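Local atomic coordinates of condensin complex subunit 3 (PDB entry 5OQR), a protein that serves as a regulatory HEAT-repeat subunit of condensin, the complex required to convert interphase chromatin into condensed, mitotic-like chromosomes. Residues L516-A521 and K556-E561; P526-C531 and I544-D549. All blocks are in the same frame, centred on the assembly; numbering follows the deposited sequence.

Contacts 1 and 2 both use helix 518-534, and both hold it to what follows it in the chain. Contact 2 (526-531 with 544-549) is nested within the loop that contact 1 (516-521 with 556-561) closes. It is the buried join between helix 518-534 and its roughly antiparallel partner, helix 537-554, whereas contact 1, only partly buried, ties the start of helix 518-534 to the loop leaving that partner. Their centres lie 12 Å apart and their nearest atoms about 6 Å, so the two do not touch. From contact 2 the structure reaches another protein, through D549, whose two carboxylate oxygens accept hydrogen bonds from the backbone of that chain.

Contact 1: L516-A521 and K556-E561; sequences LNADLA and KAKFTE
K558, in the loop after helix 537-554, reaches D519 in the first turn of helix 518-534. Its NZ gives a hydrogen bond to D519 OD1 at 3.2 Å, part of a salt bridge in which the ammonium comes from above the carboxylate plane, 65° out of it. With CG anti to the backbone N (chi1 -176°) and a bend at chi2, the long lysine chain runs across that of D519 at about a right angle. On the way its CE passes A518 CB at 4.0 Å, where a small methyl leaves room for the methylenes. An acidic residue suits the helix's first turn, since its charge would probably interact favourably with the helix dipole as well as with the lysine.

N517, the N-cap, accounts for two N-H groups of that turn: its short amide takes L520 N on OD1 at 3.2 Å, on a lone pair in the carbonyl plane, and its backbone O accepts from A521 N. In the loop, T560 OG1 donates to A557 O at 3.0 Å.

A521 CB meets F559 CZ at 4.1 Å, at the ring edge; K558 CB lies above one face, displaced toward the rim. Large and apolar, F559 packs between F522 and V525 of helix 518-534 and L551 of helix 537-554, while small A521 allows close packing against helices 537-554 and 500-514. The contact thus joins the start of helix 518-534 to the loop leading to helix 563-574.

Contact 2: P526-C531 and I544-D549; sequences PLYLHC and IRTLTD
Y528 and T546 make the aromatic part of this helix-helix join, a CH-pi contact. The methyl CG2 of T546 sits over the middle of the tyrosine ring, 3.6 Å from its centroid and only 7° off the ring normal. The threonine's chi1 of -54° sets OG1 beside the backbone N and puts CG2 anti to that N, facing the ring; a beta-branched residue thus offers a methyl to the ring and a hydroxyl to polar partners.

Apolar packing continues along the interface. L529 CD2 meets L547 CD1 at 3.9 Å, the two leucine chains crossing at about a right angle, and the same L547 methyl lies 4.2 Å from Y528 CB. Leucine suits both places because its branched end reaches across between the helices.

The polar groups in this buried interface find partners on neighbouring backbone and side chains. Y528 OH is hydrogen-bonded to S511 OG and L507 O of helix 500-514, and T546 OG1 to T542 O and S511 OG, so one serine serves both residues. A leucine in place of Y528 would probably leave S511 and L507 O without the phenol's bonds and T546 CG2 without an aromatic face to rest on.

Helix 500-514 packs against Y528 and L527, and helix 563-574 touches L529 and L547. The axes of the segments approach to 9.9 Å, with 148° between their N-to-C directions. Such a roughly antiparallel helical hairpin is characteristic of a HEAT repeat, and both segments belong to HEAT 8 of this solenoid.

Contact 1: L516-A521 and K556-E561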
loop_
_atom_site.group_PDB
_atom_site.type_symbol
_atom_site.label_atom_id
_atom_site.label_comp_id
_atom_site.label_asym_id
_atom_site.label_seq_id
_atom_site.Cartn_x
_atom_site.Cartn_y
_atom_site.Cartn_z
ATOM N N LEU A 516 17.420 -28.643 -11.803
ATOM C CA LEU A 516 16.886 -29.948 -12.169
ATOM C C LEU A 516 17.751 -31.105 -11.690
ATOM O O LEU A 516 17.269 -32.241 -11.653
ATOM C CB LEU A 516 16.723 -30.040 -13.690
ATOM C CG LEU A 516 15.772 -29.010 -14.306
ATOM C CD1 LEU A 516 15.822 -29.067 -15.817
ATOM C CD2 LEU A 516 14.353 -29.235 -13.825
ATOM N N ASN A 517 19.003 -30.847 -11.324
ATOM C CA ASN A 517 19.901 -31.892 -10.844
ATOM C C ASN A 517 20.685 -31.353 -9.657
ATOM O O ASN A 517 21.398 -30.355 -9.785
ATOM C CB ASN A 517 20.848 -32.358 -11.950
ATOM C CG ASN A 517 21.437 -33.720 -11.669
ATOM O OD1 ASN A 517 22.599 -33.840 -11.286
ATOM N ND2 ASN A 517 20.628 -34.758 -11.844
ATOM N N ALA A 518 20.557 -32.023 -8.510
ATOM C CA ALA A 518 21.206 -31.547 -7.294
ATOM C C ALA A 518 22.721 -31.679 -7.379
ATOM O O ALA A 518 23.452 -30.791 -6.926
ATOM C CB ALA A 518 20.669 -32.311 -6.085
ATOM N N ASP A 519 23.214 -32.779 -7.947
ATOM C CA ASP A 519 24.656 -32.963 -8.057
ATOM C C ASP A 519 25.273 -31.929 -8.988
ATOM O O ASP A 519 26.384 -31.451 -8.741
ATOM C CB ASP A 519 24.970 -34.379 -8.535
ATOM C CG ASP A 519 24.996 -35.387 -7.401
ATOM O OD1 ASP A 519 25.635 -35.105 -6.366
ATOM O OD2 ASP A 519 24.373 -36.461 -7.540
ATOM N N LEU A 520 24.570 -31.571 -10.063
ATOM C CA LEU A 520 25.064 -30.517 -10.941
ATOM C C LEU A 520 25.004 -29.163 -10.249
ATOM O O LEU A 520 25.918 -28.344 -10.392
ATOM C CB LEU A 520 24.256 -30.493 -12.238
ATOM C CG LEU A 520 24.738 -29.520 -13.316
ATOM C CD1 LEU A 520 26.122 -29.897 -13.817
ATOM C CD2 LEU A 520 23.751 -29.481 -14.462
ATOM N N ALA A 521 23.934 -28.910 -9.495
ATOM C CA ALA A 521 23.869 -27.705 -8.677
ATOM C C ALA A 521 25.070 -27.614 -7.747
ATOM O O ALA A 521 25.749 -26.585 -7.687
ATOM C CB ALA A 521 22.567 -27.692 -7.878
ATOM N N LYS A 556 18.457 -27.794 2.075
ATOM C CA LYS A 556 19.492 -27.135 2.861
ATOM C C LYS A 556 20.697 -28.042 3.083
ATOM O O LYS A 556 21.843 -27.585 3.014
ATOM C CB LYS A 556 18.901 -26.703 4.202
ATOM C CG LYS A 556 19.734 -25.723 4.991
ATOM C CD LYS A 556 19.362 -25.745 6.468
ATOM C CE LYS A 556 17.853 -25.711 6.689
ATOM N NZ LYS A 556 17.507 -25.639 8.131
ATOM N N ALA A 557 20.456 -29.328 3.343
ATOM C CA ALA A 557 21.525 -30.234 3.744
ATOM C C ALA A 557 22.517 -30.511 2.626
ATOM O O ALA A 557 23.652 -30.906 2.910
ATOM C CB ALA A 557 20.929 -31.553 4.236
ATOM N N LYS A 558 22.122 -30.317 1.367
ATOM C CA LYS A 558 23.003 -30.658 0.256
ATOM C C LYS A 558 24.215 -29.737 0.187
ATOM O O LYS A 558 25.269 -30.147 -0.308
ATOM C CB LYS A 558 22.226 -30.608 -1.059
ATOM C CG LYS A 558 23.018 -31.052 -2.290
ATOM C CD LYS A 558 22.869 -32.539 -2.557
ATOM C CE LYS A 558 23.824 -32.998 -3.651
ATOM N NZ LYS A 558 23.605 -34.415 -4.045
ATOM N N PHE A 559 24.097 -28.503 0.684
ATOM C CA PHE A 559 25.115 -27.481 0.468
ATOM C C PHE A 559 25.784 -27.023 1.759
ATOM O O PHE A 559 26.346 -25.925 1.803
ATOM C CB PHE A 559 24.502 -26.281 -0.254
ATOM C CG PHE A 559 23.753 -26.646 -1.498
ATOM C CD1 PHE A 559 22.392 -26.876 -1.458
ATOM C CD2 PHE A 559 24.412 -26.766 -2.708
ATOM C CE1 PHE A 559 21.701 -27.214 -2.603
ATOM C CE2 PHE A 559 23.725 -27.105 -3.854
ATOM C CZ PHE A 559 22.371 -27.330 -3.801
ATOM N N THR A 560 25.748 -27.841 2.812
ATOM C CA THR A 560 26.305 -27.417 4.090
ATOM C C THR A 560 27.806 -27.166 4.020
ATOM O O THR A 560 28.342 -26.456 4.876
ATOM C CB THR A 560 25.998 -28.457 5.168
ATOM O OG1 THR A 560 25.829 -29.745 4.563
ATOM C CG2 THR A 560 24.732 -28.080 5.924
ATOM N N GLU A 561 28.496 -27.723 3.021
ATOM C CA GLU A 561 29.918 -27.436 2.857
ATOM C C GLU A 561 30.138 -25.986 2.459
ATOM O O GLU A 561 31.184 -25.405 2.775
ATOM C CB GLU A 561 30.541 -28.354 1.806
ATOM C CG GLU A 561 30.441 -29.840 2.095
ATOM C CD GLU A 561 29.076 -30.408 1.761
ATOM O OE1 GLU A 561 28.059 -29.766 2.096
ATOM O OE2 GLU A 561 29.018 -31.491 1.148
#

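Contact 2: P526-C531 and I544-D549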
loop_
_atom_site.group_PDB
_atom_site.type_symbol
_atom_site.label_atom_id
_atom_site.label_comp_id
_atom_site.label_asym_id
_atom_site.label_seq_id
_atom_site.Cartn_x
_atom_site.Cartn_y
_atom_site.Cartn_z
ATOM N N PRO A 526 30.738 -23.388 -6.581
ATOM C CA PRO A 526 31.961 -22.570 -6.641
ATOM C C PRO A 526 31.937 -21.524 -7.739
ATOM O O PRO A 526 32.432 -20.409 -7.539
ATOM C CB PRO A 526 33.061 -23.615 -6.875
ATOM C CG PRO A 526 32.517 -24.868 -6.299
ATOM C CD PRO A 526 31.038 -24.829 -6.532
ATOM N N LEU A 527 31.373 -21.856 -8.900
ATOM C CA LEU A 527 31.320 -20.900 -10.000
ATOM C C LEU A 527 30.494 -19.679 -9.622
ATOM O O LEU A 527 30.928 -18.537 -9.810
ATOM C CB LEU A 527 30.744 -21.575 -11.244
ATOM C CG LEU A 527 30.557 -20.686 -12.475
ATOM C CD1 LEU A 527 31.894 -20.162 -12.968
ATOM C CD2 LEU A 527 29.849 -21.453 -13.563
ATOM N N TYR A 528 29.296 -19.901 -9.083
ATOM C CA TYR A 528 28.422 -18.787 -8.741
ATOM C C TYR A 528 28.929 -17.994 -7.546
ATOM O O TYR A 528 28.544 -16.831 -7.387
ATOM C CB TYR A 528 27.010 -19.306 -8.488
ATOM C CG TYR A 528 26.342 -19.753 -9.762
ATOM C CD1 TYR A 528 26.247 -21.097 -10.086
ATOM C CD2 TYR A 528 25.836 -18.824 -10.659
ATOM C CE1 TYR A 528 25.648 -21.504 -11.258
ATOM C CE2 TYR A 528 25.237 -19.219 -11.832
ATOM C CZ TYR A 528 25.146 -20.557 -12.129
ATOM O OH TYR A 528 24.544 -20.946 -13.300
ATOM N N LEU A 529 29.777 -18.585 -6.704
ATOM C CA LEU A 529 30.468 -17.797 -5.690
ATOM C C LEU A 529 31.546 -16.930 -6.326
ATOM O O LEU A 529 31.714 -15.765 -5.955
ATOM C CB LEU A 529 31.074 -18.713 -4.631
ATOM C CG LEU A 529 30.075 -19.548 -3.833
ATOM C CD1 LEU A 529 30.800 -20.604 -3.027
ATOM C CD2 LEU A 529 29.237 -18.664 -2.922
ATOM N N HIS A 530 32.282 -17.485 -7.292
ATOM C CA HIS A 530 33.245 -16.690 -8.045
ATOM C C HIS A 530 32.555 -15.586 -8.834
ATOM O O HIS A 530 33.146 -14.526 -9.067
ATOM C CB HIS A 530 34.045 -17.594 -8.981
ATOM C CG HIS A 530 35.105 -16.877 -9.757
ATOM N ND1 HIS A 530 34.971 -16.569 -11.093
ATOM C CD2 HIS A 530 36.317 -16.403 -9.382
ATOM C CE1 HIS A 530 36.055 -15.939 -11.508
ATOM N NE2 HIS A 530 36.887 -15.826 -10.490
ATOM N N CYS A 531 31.306 -15.808 -9.247
ATOM C CA CYS A 531 30.570 -14.766 -9.954
ATOM C C CYS A 531 30.276 -13.582 -9.044
ATOM O O CYS A 531 30.282 -12.431 -9.494
ATOM C CB CYS A 531 29.269 -15.334 -10.524
ATOM S SG CYS A 531 29.475 -16.354 -12.000
ATOM N N ILE A 544 22.996 -14.550 -6.446
ATOM C CA ILE A 544 22.056 -14.588 -5.326
ATOM C C ILE A 544 20.824 -15.405 -5.693
ATOM O O ILE A 544 20.369 -16.255 -4.920
ATOM C CB ILE A 544 21.671 -13.159 -4.895
ATOM C CG1 ILE A 544 22.903 -12.365 -4.450
ATOM C CG2 ILE A 544 20.634 -13.191 -3.774
ATOM C CD1 ILE A 544 23.581 -12.883 -3.200
ATOM N N ARG A 545 20.251 -15.146 -6.869
ATOM C CA ARG A 545 19.059 -15.883 -7.278
ATOM C C ARG A 545 19.363 -17.362 -7.459
ATOM O O ARG A 545 18.575 -18.223 -7.052
ATOM C CB ARG A 545 18.493 -15.302 -8.575
ATOM C CG ARG A 545 18.069 -13.847 -8.496
ATOM C CD ARG A 545 17.303 -13.438 -9.746
ATOM N NE ARG A 545 17.293 -11.993 -9.943
ATOM C CZ ARG A 545 18.184 -11.325 -10.667
ATOM N NH1 ARG A 545 19.174 -11.962 -11.277
ATOM N NH2 ARG A 545 18.085 -10.009 -10.782
ATOM N N THR A 546 20.501 -17.678 -8.073
ATOM C CA THR A 546 20.837 -19.071 -8.347
ATOM C C THR A 546 21.054 -19.847 -7.057
ATOM O O THR A 546 20.436 -20.894 -6.838
ATOM C CB THR A 546 22.083 -19.139 -9.229
ATOM O OG1 THR A 546 21.878 -18.349 -10.403
ATOM C CG2 THR A 546 22.382 -20.572 -9.628
ATOM N N LEU A 547 21.934 -19.347 -6.189
ATOM C CA LEU A 547 22.229 -20.047 -4.943
ATOM C C LEU A 547 20.992 -20.142 -4.059
ATOM O O LEU A 547 20.760 -21.170 -3.414
ATOM C CB LEU A 547 23.373 -19.343 -4.218
ATOM C CG LEU A 547 24.729 -19.521 -4.907
ATOM C CD1 LEU A 547 25.674 -18.387 -4.568
ATOM C CD2 LEU A 547 25.341 -20.847 -4.520
ATOM N N THR A 548 20.174 -19.089 -4.029
ATOM C CA THR A 548 18.953 -19.135 -3.234
ATOM C C THR A 548 17.991 -20.186 -3.769
ATOM O O THR A 548 17.374 -20.926 -2.995
ATOM C CB THR A 548 18.281 -17.760 -3.209
ATOM O OG1 THR A 548 19.177 -16.797 -2.647
ATOM C CG2 THR A 548 17.014 -17.792 -2.367
ATOM N N ASP A 549 17.845 -20.267 -5.093
ATOM C CA ASP A 549 16.915 -21.231 -5.669
ATOM C C ASP A 549 17.434 -22.658 -5.554
ATOM O O ASP A 549 16.640 -23.589 -5.392
ATOM C CB ASP A 549 16.637 -20.876 -7.127
ATOM C CG ASP A 549 15.643 -19.740 -7.268
ATOM O OD1 ASP A 549 15.353 -19.072 -6.252
ATOM O OD2 ASP A 549 15.151 -19.512 -8.391
#